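Local structure of CbsA (Xanthomonas oryzae pv. oryzae, 5XYH) at residues Ser197-Trp202 against Phe262-Ser267; Asn236-His241 against Phe269-Tyr274; Pro243-Pro248 against Thr309-Asn314; Gln255-Ser260 against Asn314-Tyr319. The protein hydrolyses cellulose as a family 6 exoglucanase, a 1,4-beta-cellobiosidase that probably frees cellobiose from chain ends and so degrades plant cell walls. One frame throughout, in Å; residues are numbered along the deposited sequence. Where two conformers were deposited one is given.

In the fold
Each contact closes a long loop, and every pair of these loops crosses along the chain. Contact 1 begins at 197-202, after strand 188-193; contact 2 at 236-241 and contact 3 at 243-248, both after strand 229-232; contact 4 at strand 255-256. They close in the same order, at 262-267, at the start of helix 271-284, at 309-314 and at the start of helix 316-323; contacts 3 and 4 share Asn-314. Contact 2 lies nearest the centre of the chain, about 12 Å centre to centre; contacts 3 and 4 lie at about 27 and 29 Å. Phe-269 of contact 2 stacks on Tyr-263 of contact 1 and touches Pro-248 of contact 3 and Ser-258 of contact 4.

Contact 1: Ser197-Trp202 against Phe262-Ser267; sequences SGWLAW and FYQWNS
Asn-266 closes a type I' turn that begins at Tyr-263, and it packs tightly against Ser-197, Gly-198 and Trp-199. Its CG stands anti to the backbone N (chi1 180°), and ND2 gives a bent hydrogen bond to Ser-197 O at 3.0 Å, approaching from above the carbonyl plane. CB makes a CH-pi contact over the face of Trp-199, 4.0 Å from the centroid of the six-membered ring. The other end of the amide is held as well: OD1 accepts from Val-268 N and from a water, which also donates to Gly-198 O at 2.6 Å. Ser-197 OG accepts from Trp-199 N, an ST turn at the start of the segment. The two tryptophans of 197-202 belong to this close-packed part: Trp-199 CZ3 stands 3.5 Å above the ring plane of Trp-202, over its centre, Trp-199 CH2 lies 3.4 Å from Gln-264 O, close to the indole plane, and Trp-202 NE1 donates to Trp-265 O at 2.9 Å.

The solvent side is looser. Gln-264 and Trp-265 are exposed; Gln-264 OE1 comes no nearer than 4.1 Å to Trp-199 CZ2, and Trp-202 CZ2 only just reaches Trp-265 CB, at 4.5 Å.

Behind the contact, Leu-200 packs on helices 150-155, 206-218 and 271-284, and Ala-201 on the last two, so the loop after strand 188-193 packs against all three helices, while Trp-265 is tied by its backbone to Ser-258.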
loop_
_atom_site.group_PDB
_atom_site.type_symbol
_atom_site.label_atom_id
_atom_site.label_comp_id
_atom_site.label_asym_id
_atom_site.label_seq_id
_atom_site.Cartn_x
_atom_site.Cartn_y
_atom_site.Cartn_z
ATOM N N SER A 197 -0.043 -10.145 -3.070
ATOM C CA SER A 197 -0.787 -11.237 -3.698
ATOM C C SER A 197 -0.478 -12.587 -3.065
ATOM O O SER A 197 -1.304 -13.507 -3.119
ATOM C CB SER A 197 -0.456 -11.303 -5.179
ATOM O OG SER A 197 0.889 -11.711 -5.334
ATOM N N GLY A 198 0.710 -12.735 -2.502
ATOM C CA GLY A 198 1.210 -14.034 -2.120
ATOM C C GLY A 198 2.060 -14.713 -3.172
ATOM O O GLY A 198 2.654 -15.751 -2.875
ATOM N N TRP A 199 2.127 -14.175 -4.401
ATOM C CA TRP A 199 2.924 -14.834 -5.434
ATOM C C TRP A 199 4.417 -14.773 -5.132
ATOM O O TRP A 199 5.174 -15.628 -5.619
ATOM C CB TRP A 199 2.648 -14.222 -6.807
ATOM C CG TRP A 199 1.306 -14.598 -7.401
ATOM C CD1 TRP A 199 0.292 -13.746 -7.725
ATOM C CD2 TRP A 199 0.852 -15.915 -7.751
ATOM N NE1 TRP A 199 -0.767 -14.447 -8.251
ATOM C CE2 TRP A 199 -0.448 -15.782 -8.278
ATOM C CE3 TRP A 199 1.422 -17.199 -7.670
ATOM C CZ2 TRP A 199 -1.192 -16.878 -8.724
ATOM C CZ3 TRP A 199 0.671 -18.299 -8.112
ATOM C CH2 TRP A 199 -0.617 -18.125 -8.632
ATOM N N LEU A 200 4.847 -13.792 -4.332
ATOM C CA LEU A 200 6.235 -13.737 -3.875
ATOM C C LEU A 200 6.623 -14.962 -3.059
ATOM O O LEU A 200 7.803 -15.332 -3.023
ATOM C CB LEU A 200 6.461 -12.488 -3.031
ATOM C CG LEU A 200 6.831 -11.210 -3.748
ATOM C CD1 LEU A 200 7.210 -10.167 -2.678
ATOM C CD2 LEU A 200 7.980 -11.509 -4.688
ATOM N N ALA A 201 5.660 -15.580 -2.378
ATOM C CA ALA A 201 5.921 -16.726 -1.516
ATOM C C ALA A 201 5.718 -18.068 -2.222
ATOM O O ALA A 201 5.925 -19.125 -1.609
ATOM C CB ALA A 201 5.026 -16.644 -0.269
ATOM N N TRP A 202 5.348 -18.053 -3.493
ATOM C CA TRP A 202 4.885 -19.246 -4.182
ATOM C C TRP A 202 6.061 -19.999 -4.799
ATOM O O TRP A 202 6.836 -19.430 -5.579
ATOM C CB TRP A 202 3.877 -18.844 -5.252
ATOM C CG TRP A 202 3.073 -19.946 -5.838
ATOM C CD1 TRP A 202 1.983 -20.565 -5.284
ATOM C CD2 TRP A 202 3.260 -20.541 -7.129
ATOM N NE1 TRP A 202 1.492 -21.517 -6.151
ATOM C CE2 TRP A 202 2.260 -21.522 -7.288
ATOM C CE3 TRP A 202 4.186 -20.348 -8.158
ATOM C CZ2 TRP A 202 2.159 -22.303 -8.439
ATOM C CZ3 TRP A 202 4.083 -21.129 -9.299
ATOM C CH2 TRP A 202 3.074 -22.087 -9.431
ATOM N N PHE A 262 -10.232 -18.569 -9.078
ATOM C CA PHE A 262 -9.896 -17.303 -8.432
ATOM C C PHE A 262 -8.503 -17.324 -7.815
ATOM O O PHE A 262 -7.805 -16.302 -7.821
ATOM C CB PHE A 262 -10.936 -16.959 -7.369
ATOM C CG PHE A 262 -10.750 -15.595 -6.753
ATOM C CD1 PHE A 262 -10.959 -14.442 -7.507
ATOM C CD2 PHE A 262 -10.383 -15.465 -5.412
ATOM C CE1 PHE A 262 -10.797 -13.168 -6.939
ATOM C CE2 PHE A 262 -10.214 -14.208 -4.827
ATOM C CZ PHE A 262 -10.427 -13.056 -5.589
ATOM N N TYR A 263 -8.080 -18.461 -7.253
ATOM C CA TYR A 263 -6.782 -18.481 -6.589
ATOM C C TYR A 263 -5.674 -19.074 -7.450
ATOM O O TYR A 263 -4.503 -18.779 -7.195
ATOM C CB TYR A 263 -6.869 -19.224 -5.239
ATOM C CG TYR A 263 -7.700 -18.479 -4.215
ATOM C CD1 TYR A 263 -7.325 -17.210 -3.772
ATOM C CD2 TYR A 263 -8.877 -19.019 -3.726
ATOM C CE1 TYR A 263 -8.100 -16.509 -2.859
ATOM C CE2 TYR A 263 -9.665 -18.323 -2.809
ATOM C CZ TYR A 263 -9.270 -17.074 -2.373
ATOM O OH TYR A 263 -10.052 -16.382 -1.454
ATOM N N GLN A 264 -6.010 -19.861 -8.474
ATOM C CA GLN A 264 -5.043 -20.369 -9.452
ATOM C C GLN A 264 -3.844 -21.034 -8.783
ATOM O O GLN A 264 -2.696 -20.756 -9.130
ATOM C CB GLN A 264 -4.503 -19.281 -10.382
ATOM C CG GLN A 264 -5.391 -18.235 -10.962
ATOM C CD GLN A 264 -4.565 -17.381 -11.919
ATOM O OE1 GLN A 264 -4.138 -16.259 -11.578
ATOM N NE2 GLN A 264 -4.260 -17.946 -13.096
ATOM N N TRP A 265 -4.108 -21.880 -7.799
ATOM C CA TRP A 265 -3.096 -22.674 -7.109
ATOM C C TRP A 265 -2.281 -21.854 -6.112
ATOM O O TRP A 265 -1.212 -22.300 -5.669
ATOM C CB TRP A 265 -2.151 -23.380 -8.093
ATOM C CG TRP A 265 -2.808 -24.380 -8.997
ATOM C CD1 TRP A 265 -4.080 -24.343 -9.500
ATOM C CD2 TRP A 265 -2.201 -25.555 -9.531
ATOM N NE1 TRP A 265 -4.306 -25.437 -10.305
ATOM C CE2 TRP A 265 -3.166 -26.199 -10.334
ATOM C CE3 TRP A 265 -0.929 -26.129 -9.407
ATOM C CZ2 TRP A 265 -2.898 -27.393 -11.012
ATOM C CZ3 TRP A 265 -0.665 -27.321 -10.082
ATOM C CH2 TRP A 265 -1.649 -27.937 -10.871
ATOM N N ASN A 266 -2.754 -20.673 -5.730
ATOM C CA ASN A 266 -2.107 -19.841 -4.721
ATOM C C ASN A 266 -2.809 -20.059 -3.384
ATOM O O ASN A 266 -3.972 -19.680 -3.224
ATOM C CB ASN A 266 -2.174 -18.377 -5.153
ATOM C CG ASN A 266 -1.527 -17.428 -4.163
ATOM O OD1 ASN A 266 -1.091 -17.818 -3.073
ATOM N ND2 ASN A 266 -1.496 -16.153 -4.534
ATOM N N SER A 267 -2.094 -20.634 -2.410
ATOM C CA SER A 267 -2.699 -20.955 -1.121
ATOM C C SER A 267 -2.786 -19.776 -0.154
ATOM O O SER A 267 -3.214 -19.976 0.989
ATOM C CB SER A 267 -1.927 -22.089 -0.439
ATOM O OG SER A 267 -2.031 -23.263 -1.212
HETATM O O HOH W 1 1.857 -18.223 -2.434
#

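Contact 2: Asn236-His241 against Phe269-Tyr274; sequences NYTPLH and FDESTY
Pro-239 and Leu-240 meet Glu-271 and Ser-272 at the N terminus of helix 271-284, where Asp-270 is the N-cap. Backbone hydrogen bonds join the two segments: Glu-271 N donates to Pro-239 O at 2.9 Å and Ser-272 N to Leu-240 O at 3.2 Å, so the loop after strand 229-232 takes up amides of the first helical turn. Among the side-chain bonds, Asp-270 OD1 caps the helix by accepting from both Thr-273 N and Thr-273 OG1, and OD2 reaches back to Glu-242 N. In one of two conformers, Ser-272 OG also donates to Leu-240 O, a less certain bond.

In the packing, Asp-270 CB rests 3.2 Å from Pro-239 O, and Thr-238 supplies a side-chain contact, crossing Glu-271 at about a right angle. The glutamate chain is bent at chi2 (-56°), and its OE1 is bound to Thr-232 OG1, while Thr-238 OG1 is paired with His-196 ND1. The methyl of Thr-238, anti to the backbone N, faces the other carboxylate oxygen, with CG2 3.2 Å from Glu-271 OE2.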
loop_
_atom_site.group_PDB
_atom_site.type_symbol
_atom_site.label_atom_id
_atom_site.label_comp_id
_atom_site.label_asym_id
_atom_site.label_seq_id
_atom_site.Cartn_x
_atom_site.Cartn_y
_atom_site.Cartn_z
ATOM N N ASN A 236 -3.670 -1.782 -2.124
ATOM C CA ASN A 236 -4.454 -2.848 -2.737
ATOM C C ASN A 236 -5.675 -3.176 -1.876
ATOM O O ASN A 236 -6.005 -2.465 -0.916
ATOM C CB ASN A 236 -3.602 -4.104 -3.002
ATOM C CG ASN A 236 -4.061 -4.858 -4.258
ATOM O OD1 ASN A 236 -5.096 -5.543 -4.248
ATOM N ND2 ASN A 236 -3.300 -4.720 -5.349
ATOM N N TYR A 237 -6.325 -4.297 -2.205
ATOM C CA TYR A 237 -7.664 -4.603 -1.718
ATOM C C TYR A 237 -7.814 -5.986 -1.082
ATOM O O TYR A 237 -8.937 -6.374 -0.741
ATOM C CB TYR A 237 -8.663 -4.499 -2.881
ATOM C CG TYR A 237 -8.701 -3.154 -3.599
ATOM C CD1 TYR A 237 -7.845 -2.872 -4.661
ATOM C CD2 TYR A 237 -9.614 -2.177 -3.216
ATOM C CE1 TYR A 237 -7.915 -1.639 -5.342
ATOM C CE2 TYR A 237 -9.688 -0.949 -3.869
ATOM C CZ TYR A 237 -8.837 -0.680 -4.931
ATOM O OH TYR A 237 -8.930 0.549 -5.563
ATOM N N THR A 238 -6.745 -6.748 -0.949
ATOM C CA THR A 238 -6.887 -8.134 -0.521
ATOM C C THR A 238 -7.340 -8.170 0.931
ATOM O O THR A 238 -6.790 -7.441 1.766
ATOM C CB THR A 238 -5.570 -8.884 -0.709
ATOM O OG1 THR A 238 -5.225 -8.877 -2.103
ATOM C CG2 THR A 238 -5.705 -10.323 -0.240
ATOM N N PRO A 239 -8.349 -8.964 1.269
ATOM C CA PRO A 239 -8.937 -8.864 2.608
ATOM C C PRO A 239 -7.967 -9.270 3.712
ATOM O O PRO A 239 -7.008 -10.015 3.506
ATOM C CB PRO A 239 -10.144 -9.806 2.546
ATOM C CG PRO A 239 -9.944 -10.665 1.352
ATOM C CD PRO A 239 -9.112 -9.870 0.386
ATOM N N LEU A 240 -8.220 -8.716 4.896
ATOM C CA LEU A 240 -7.494 -9.112 6.100
ATOM C C LEU A 240 -7.674 -10.598 6.373
ATOM O O LEU A 240 -6.701 -11.321 6.629
ATOM C CB LEU A 240 -7.990 -8.275 7.280
ATOM C CG LEU A 240 -7.197 -8.301 8.584
ATOM C CD1 LEU A 240 -5.754 -7.930 8.320
ATOM C CD2 LEU A 240 -7.836 -7.355 9.607
ATOM N N HIS A 241 -8.918 -11.073 6.307
ATOM C CA HIS A 241 -9.235 -12.484 6.453
ATOM C C HIS A 241 -10.251 -12.890 5.398
ATOM O O HIS A 241 -11.105 -12.094 4.989
ATOM C CB HIS A 241 -9.829 -12.824 7.828
ATOM C CG HIS A 241 -9.012 -12.343 8.984
ATOM N ND1 HIS A 241 -7.828 -12.939 9.359
ATOM C CD2 HIS A 241 -9.226 -11.339 9.868
ATOM C CE1 HIS A 241 -7.335 -12.312 10.413
ATOM N NE2 HIS A 241 -8.163 -11.337 10.741
ATOM N N PHE A 269 -4.716 -16.616 0.708
ATOM C CA PHE A 269 -6.023 -16.047 0.408
ATOM C C PHE A 269 -6.224 -14.662 0.995
ATOM O O PHE A 269 -7.107 -13.931 0.525
ATOM C CB PHE A 269 -7.147 -16.936 0.964
ATOM C CG PHE A 269 -7.271 -18.282 0.300
ATOM C CD1 PHE A 269 -6.444 -18.646 -0.752
ATOM C CD2 PHE A 269 -8.233 -19.185 0.742
ATOM C CE1 PHE A 269 -6.569 -19.893 -1.345
ATOM C CE2 PHE A 269 -8.371 -20.425 0.157
ATOM C CZ PHE A 269 -7.538 -20.784 -0.892
ATOM N N ASP A 270 -5.459 -14.297 2.024
ATOM C CA ASP A 270 -5.681 -13.036 2.715
ATOM C C ASP A 270 -4.351 -12.493 3.241
ATOM O O ASP A 270 -3.309 -13.167 3.207
ATOM C CB ASP A 270 -6.726 -13.188 3.837
ATOM C CG ASP A 270 -6.368 -14.280 4.859
ATOM O OD1 ASP A 270 -5.216 -14.325 5.339
ATOM O OD2 ASP A 270 -7.260 -15.081 5.204
ATOM N N GLU A 271 -4.400 -11.247 3.727
ATOM C CA GLU A 271 -3.180 -10.564 4.143
ATOM C C GLU A 271 -2.659 -11.068 5.483
ATOM O O GLU A 271 -1.449 -11.005 5.731
ATOM C CB GLU A 271 -3.419 -9.052 4.189
ATOM C CG GLU A 271 -3.687 -8.480 2.774
ATOM C CD GLU A 271 -2.564 -8.810 1.808
ATOM O OE1 GLU A 271 -1.455 -8.243 1.963
ATOM O OE2 GLU A 271 -2.783 -9.628 0.887
ATOM N N SER A 272 -3.541 -11.555 6.358
ATOM C CA SER A 272 -3.072 -12.123 7.619
ATOM C C SER A 272 -2.216 -13.356 7.370
ATOM O O SER A 272 -1.115 -13.482 7.914
ATOM C CB SER A 272 -4.255 -12.456 8.523
ATOM O OG SER A 272 -4.864 -11.269 8.997
ATOM N N THR A 273 -2.704 -14.277 6.534
ATOM C CA THR A 273 -1.903 -15.444 6.177
ATOM C C THR A 273 -0.598 -15.027 5.489
ATOM O O THR A 273 0.477 -15.560 5.803
ATOM C CB THR A 273 -2.723 -16.381 5.276
ATOM O OG1 THR A 273 -4.004 -16.633 5.879
ATOM C CG2 THR A 273 -1.999 -17.706 5.040
ATOM N N TYR A 274 -0.672 -14.046 4.581
ATOM C CA TYR A 274 0.512 -13.593 3.848
ATOM C C TYR A 274 1.591 -13.062 4.797
ATOM O O TYR A 274 2.772 -13.421 4.678
ATOM C CB TYR A 274 0.106 -12.526 2.826
ATOM C CG TYR A 274 1.222 -12.058 1.903
ATOM C CD1 TYR A 274 2.088 -12.967 1.309
ATOM C CD2 TYR A 274 1.402 -10.700 1.621
ATOM C CE1 TYR A 274 3.118 -12.545 0.471
ATOM C CE2 TYR A 274 2.420 -10.262 0.767
ATOM C CZ TYR A 274 3.274 -11.192 0.199
ATOM O OH TYR A 274 4.279 -10.782 -0.629
#

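Contact 3: Pro243-Pro248 against Thr309-Asn314; sequences PNLPNP and TSASGN
Asn-244 lays its carboxamide against the peptide between Thr-309 and Ser-310 and has the largest surface buried in the contact. The two flat groups face one another about 29° from parallel, with Asn-244 CG 3.6 Å from Ser-310 N. CG lies beside the backbone N and anti to the carbonyl carbon (chi1 -52°), which turns the group toward the other segment. No hydrogen bond spans the segments. Asn-244 OD1 comes within 3.1 Å of Thr-309 O, two acceptors whose C=O bonds point much the same way, an approach that would be mildly unfavourable by itself. The amide nitrogen is secured from outside, however: ND2 donates to Gly-323 O and to Pro-308 O, and these bonds fix the rotation of the group over the peptide.

The two segments belong to the loops that follow strands 229-232 and 292-296, parallel neighbours in the central sheet of this family 6 hydrolase, and they meet at the surface, about 27 Å from the centre of the chain.

Ala-311 is the second main element. Its CB points toward 243-248 and sits 3.9 Å from Asn-244 O and 4.0 Å from Leu-245 CD2, while Asn-244 CB approaches it at 4.3 Å. Both Ala-311 and Leu-245 also touch Tyr-319 of helix 316-323, and Leu-245 packs further on Tyr-263 and Arg-324. Thr-309, by contrast, turns its side chain away and meets Asn-244 through its backbone.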
loop_
_atom_site.group_PDB
_atom_site.type_symbol
_atom_site.label_atom_id
_atom_site.label_comp_id
_atom_site.label_asym_id
_atom_site.label_seq_id
_atom_site.Cartn_x
_atom_site.Cartn_y
_atom_site.Cartn_z
ATOM N N PRO A 243 -12.958 -15.200 5.927
ATOM C CA PRO A 243 -13.516 -15.963 7.056
ATOM C C PRO A 243 -14.234 -17.236 6.641
ATOM O O PRO A 243 -14.357 -18.156 7.455
ATOM C CB PRO A 243 -14.485 -14.962 7.694
ATOM C CG PRO A 243 -14.942 -14.130 6.500
ATOM C CD PRO A 243 -13.712 -13.962 5.658
ATOM N N ASN A 244 -14.723 -17.331 5.415
ATOM C CA ASN A 244 -15.447 -18.534 5.030
ATOM C C ASN A 244 -14.559 -19.559 4.349
ATOM O O ASN A 244 -15.041 -20.645 4.017
ATOM C CB ASN A 244 -16.623 -18.180 4.118
ATOM C CG ASN A 244 -17.497 -17.104 4.706
ATOM O OD1 ASN A 244 -17.890 -17.181 5.872
ATOM N ND2 ASN A 244 -17.785 -16.081 3.921
ATOM N N LEU A 245 -13.279 -19.252 4.143
ATOM C CA LEU A 245 -12.341 -20.154 3.471
ATOM C C LEU A 245 -11.066 -20.284 4.301
ATOM O O LEU A 245 -9.966 -19.990 3.822
ATOM C CB LEU A 245 -12.034 -19.648 2.056
ATOM C CG LEU A 245 -13.259 -19.277 1.199
ATOM C CD1 LEU A 245 -12.917 -18.494 -0.098
ATOM C CD2 LEU A 245 -14.073 -20.528 0.868
ATOM N N PRO A 246 -11.177 -20.726 5.566
ATOM C CA PRO A 246 -9.992 -20.746 6.442
ATOM C C PRO A 246 -8.964 -21.794 6.068
ATOM O O PRO A 246 -7.809 -21.666 6.496
ATOM C CB PRO A 246 -10.585 -21.024 7.834
ATOM C CG PRO A 246 -11.830 -21.770 7.554
ATOM C CD PRO A 246 -12.382 -21.191 6.278
ATOM N N ASN A 247 -9.324 -22.799 5.270
ATOM C CA ASN A 247 -8.425 -23.909 4.940
ATOM C C ASN A 247 -8.248 -24.023 3.429
ATOM O O ASN A 247 -9.116 -24.594 2.745
ATOM C CB ASN A 247 -8.972 -25.215 5.521
ATOM C CG ASN A 247 -8.183 -26.439 5.080
ATOM O OD1 ASN A 247 -7.072 -26.337 4.545
ATOM N ND2 ASN A 247 -8.761 -27.615 5.317
ATOM N N PRO A 248 -7.141 -23.515 2.868
ATOM C CA PRO A 248 -6.949 -23.578 1.408
ATOM C C PRO A 248 -6.784 -24.987 0.869
ATOM O O PRO A 248 -6.909 -25.182 -0.348
ATOM C CB PRO A 248 -5.666 -22.754 1.181
ATOM C CG PRO A 248 -5.472 -21.984 2.462
ATOM C CD PRO A 248 -6.032 -22.823 3.543
ATOM N N THR A 309 -21.582 -14.959 4.061
ATOM C CA THR A 309 -21.463 -15.416 5.437
ATOM C C THR A 309 -21.133 -16.897 5.533
ATOM O O THR A 309 -20.924 -17.401 6.643
ATOM C CB THR A 309 -22.764 -15.137 6.198
ATOM O OG1 THR A 309 -23.854 -15.698 5.464
ATOM C CG2 THR A 309 -22.989 -13.631 6.354
ATOM N N SER A 310 -21.068 -17.598 4.405
ATOM C CA SER A 310 -20.780 -19.027 4.383
ATOM C C SER A 310 -20.305 -19.399 2.984
ATOM O O SER A 310 -20.340 -18.583 2.060
ATOM C CB SER A 310 -22.013 -19.844 4.772
ATOM O OG SER A 310 -22.998 -19.739 3.758
ATOM N N ALA A 311 -19.880 -20.657 2.836
ATOM C CA ALA A 311 -19.469 -21.209 1.552
ATOM C C ALA A 311 -20.127 -22.564 1.327
ATOM O O ALA A 311 -20.226 -23.379 2.250
ATOM C CB ALA A 311 -17.951 -21.353 1.459
ATOM N N SER A 312 -20.548 -22.812 0.089
ATOM C CA SER A 312 -21.263 -24.037 -0.234
ATOM C C SER A 312 -21.111 -24.295 -1.723
ATOM O O SER A 312 -21.054 -23.354 -2.519
ATOM C CB SER A 312 -22.745 -23.934 0.142
ATOM O OG SER A 312 -23.405 -25.179 0.002
ATOM N N GLY A 313 -21.051 -25.557 -2.093
ATOM C CA GLY A 313 -20.926 -25.895 -3.497
ATOM C C GLY A 313 -20.219 -27.224 -3.646
ATOM O O GLY A 313 -19.365 -27.611 -2.857
ATOM N N ASN A 314 -20.584 -27.953 -4.699
ATOM C CA ASN A 314 -20.072 -29.293 -4.920
ATOM C C ASN A 314 -18.862 -29.317 -5.852
ATOM O O ASN A 314 -18.437 -30.393 -6.277
ATOM C CB ASN A 314 -21.201 -30.176 -5.455
ATOM C CG ASN A 314 -20.931 -31.640 -5.237
ATOM O OD1 ASN A 314 -20.332 -32.029 -4.232
ATOM N ND2 ASN A 314 -21.374 -32.474 -6.177
#

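Contact 4: Gln255-Ser260 against Asn314-Tyr319; sequences QPISSS and NDVNTY
Val-316 opens helix 316-323 and pushes its two methyls into the bend formed by strand 255-256 and the 3-10 turn 257-259. The helix is N-capped by Asp-315, whose OD2 accepts from Thr-318 N. The two branches of the valine diverge. CG1, anti to the carbonyl carbon (chi1 -67°), comes 3.1 Å from Gln-255 O and 4.0 Å from Ile-257 CG2, whereas CG2 turns to the other end of the bend, 4.0 Å from Ser-260 CA.

Ile-257 and Val-316 cross obliquely, and so do Ile-257 and Tyr-319. The same methyl of the isoleucine, CG2, serves both, reaching Tyr-319 CD2 at 3.9 Å. All three side chains also touch Ile-252 of the neighbouring strand 251-252, forming a small apolar cluster between the two-stranded hairpin and the helix.

At the other end, Asn-317 OD1 comes against Ser-260, 3.3 Å from Ser-260 CA, and accepts from Thr-261 N, a polar link just beyond the segment. The bend itself is held from within. Ser-259 N and OG both donate to Pro-256 O, and Ser-260 OG gives its bond to Ile-257 O at 2.8 Å, nearly along the C=O axis.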
loop_
_atom_site.group_PDB
_atom_site.type_symbol
_atom_site.label_atom_id
_atom_site.label_comp_id
_atom_site.label_asym_id
_atom_site.label_seq_id
_atom_site.Cartn_x
_atom_site.Cartn_y
_atom_site.Cartn_z
ATOM N N GLN A 255 -10.266 -31.954 -5.427
ATOM C CA GLN A 255 -9.293 -30.902 -5.687
ATOM C C GLN A 255 -9.329 -29.873 -4.567
ATOM O O GLN A 255 -10.406 -29.574 -4.030
ATOM C CB GLN A 255 -9.558 -30.193 -7.026
ATOM C CG GLN A 255 -9.500 -31.094 -8.261
ATOM C CD GLN A 255 -8.128 -31.689 -8.504
ATOM O OE1 GLN A 255 -7.098 -31.078 -8.194
ATOM N NE2 GLN A 255 -8.106 -32.896 -9.067
ATOM N N PRO A 256 -8.176 -29.309 -4.201
ATOM C CA PRO A 256 -8.152 -28.299 -3.135
ATOM C C PRO A 256 -8.740 -26.989 -3.624
ATOM O O PRO A 256 -8.563 -26.606 -4.780
ATOM C CB PRO A 256 -6.659 -28.149 -2.827
ATOM C CG PRO A 256 -5.992 -28.451 -4.123
ATOM C CD PRO A 256 -6.834 -29.542 -4.767
ATOM N N ILE A 257 -9.420 -26.280 -2.719
ATOM C CA ILE A 257 -10.060 -25.035 -3.124
ATOM C C ILE A 257 -9.036 -23.999 -3.555
ATOM O O ILE A 257 -9.383 -23.060 -4.277
ATOM C CB ILE A 257 -10.965 -24.480 -2.014
ATOM C CG1 ILE A 257 -10.177 -24.254 -0.718
ATOM C CG2 ILE A 257 -12.175 -25.404 -1.812
ATOM C CD1 ILE A 257 -10.938 -23.413 0.285
ATOM N N SER A 258 -7.773 -24.151 -3.134
ATOM C CA SER A 258 -6.710 -23.277 -3.618
ATOM C C SER A 258 -6.546 -23.363 -5.128
ATOM O O SER A 258 -5.997 -22.436 -5.734
ATOM C CB SER A 258 -5.389 -23.641 -2.945
ATOM O OG SER A 258 -5.033 -24.972 -3.290
ATOM N N SER A 259 -7.009 -24.452 -5.744
ATOM C CA SER A 259 -6.907 -24.640 -7.183
ATOM C C SER A 259 -8.101 -24.074 -7.934
ATOM O O SER A 259 -8.186 -24.250 -9.156
ATOM C CB SER A 259 -6.761 -26.123 -7.517
ATOM O OG SER A 259 -8.018 -26.779 -7.410
ATOM N N SER A 260 -9.025 -23.411 -7.243
ATOM C CA SER A 260 -10.112 -22.728 -7.933
ATOM C C SER A 260 -9.555 -21.701 -8.912
ATOM O O SER A 260 -8.402 -21.257 -8.805
ATOM C CB SER A 260 -11.023 -22.020 -6.932
ATOM O OG SER A 260 -10.245 -21.123 -6.148
ATOM N N ASN A 314 -20.584 -27.953 -4.699
ATOM C CA ASN A 314 -20.072 -29.293 -4.920
ATOM C C ASN A 314 -18.862 -29.317 -5.852
ATOM O O ASN A 314 -18.437 -30.393 -6.277
ATOM C CB ASN A 314 -21.201 -30.176 -5.455
ATOM C CG ASN A 314 -20.931 -31.640 -5.237
ATOM O OD1 ASN A 314 -20.332 -32.029 -4.232
ATOM N ND2 ASN A 314 -21.374 -32.474 -6.177
ATOM N N ASP A 315 -18.279 -28.158 -6.150
ATOM C CA ASP A 315 -17.040 -28.069 -6.915
ATOM C C ASP A 315 -16.256 -26.867 -6.389
ATOM O O ASP A 315 -16.836 -25.958 -5.795
ATOM C CB ASP A 315 -17.330 -27.938 -8.417
ATOM C CG ASP A 315 -18.009 -26.619 -8.757
ATOM O OD1 ASP A 315 -19.255 -26.545 -8.708
ATOM O OD2 ASP A 315 -17.275 -25.642 -9.028
ATOM N N VAL A 316 -14.934 -26.851 -6.608
ATOM C CA VAL A 316 -14.126 -25.836 -5.914
ATOM C C VAL A 316 -14.490 -24.429 -6.368
ATOM O O VAL A 316 -14.442 -23.483 -5.569
ATOM C CB VAL A 316 -12.605 -26.088 -6.065
ATOM C CG1 VAL A 316 -12.198 -27.352 -5.327
ATOM C CG2 VAL A 316 -12.162 -26.138 -7.530
ATOM N N ASN A 317 -14.865 -24.253 -7.636
ATOM C CA ASN A 317 -15.200 -22.908 -8.099
ATOM C C ASN A 317 -16.495 -22.414 -7.466
ATOM O O ASN A 317 -16.555 -21.289 -6.954
ATOM C CB ASN A 317 -15.297 -22.876 -9.623
ATOM C CG ASN A 317 -13.939 -22.867 -10.282
ATOM O OD1 ASN A 317 -12.939 -22.505 -9.658
ATOM N ND2 ASN A 317 -13.894 -23.238 -11.559
ATOM N N THR A 318 -17.549 -23.236 -7.499
ATOM C CA THR A 318 -18.797 -22.824 -6.863
ATOM C C THR A 318 -18.561 -22.504 -5.397
ATOM O O THR A 318 -19.042 -21.486 -4.889
ATOM C CB THR A 318 -19.859 -23.916 -7.008
ATOM O OG1 THR A 318 -20.088 -24.181 -8.396
ATOM C CG2 THR A 318 -21.176 -23.488 -6.360
ATOM N N TYR A 319 -17.787 -23.353 -4.720
ATOM C CA TYR A 319 -17.532 -23.177 -3.292
ATOM C C TYR A 319 -16.800 -21.875 -3.018
ATOM O O TYR A 319 -17.260 -21.051 -2.228
ATOM C CB TYR A 319 -16.723 -24.359 -2.767
ATOM C CG TYR A 319 -16.615 -24.426 -1.253
ATOM C CD1 TYR A 319 -17.575 -25.093 -0.496
ATOM C CD2 TYR A 319 -15.534 -23.861 -0.582
ATOM C CE1 TYR A 319 -17.467 -25.170 0.894
ATOM C CE2 TYR A 319 -15.420 -23.932 0.799
ATOM C CZ TYR A 319 -16.387 -24.587 1.533
ATOM O OH TYR A 319 -16.273 -24.669 2.907
#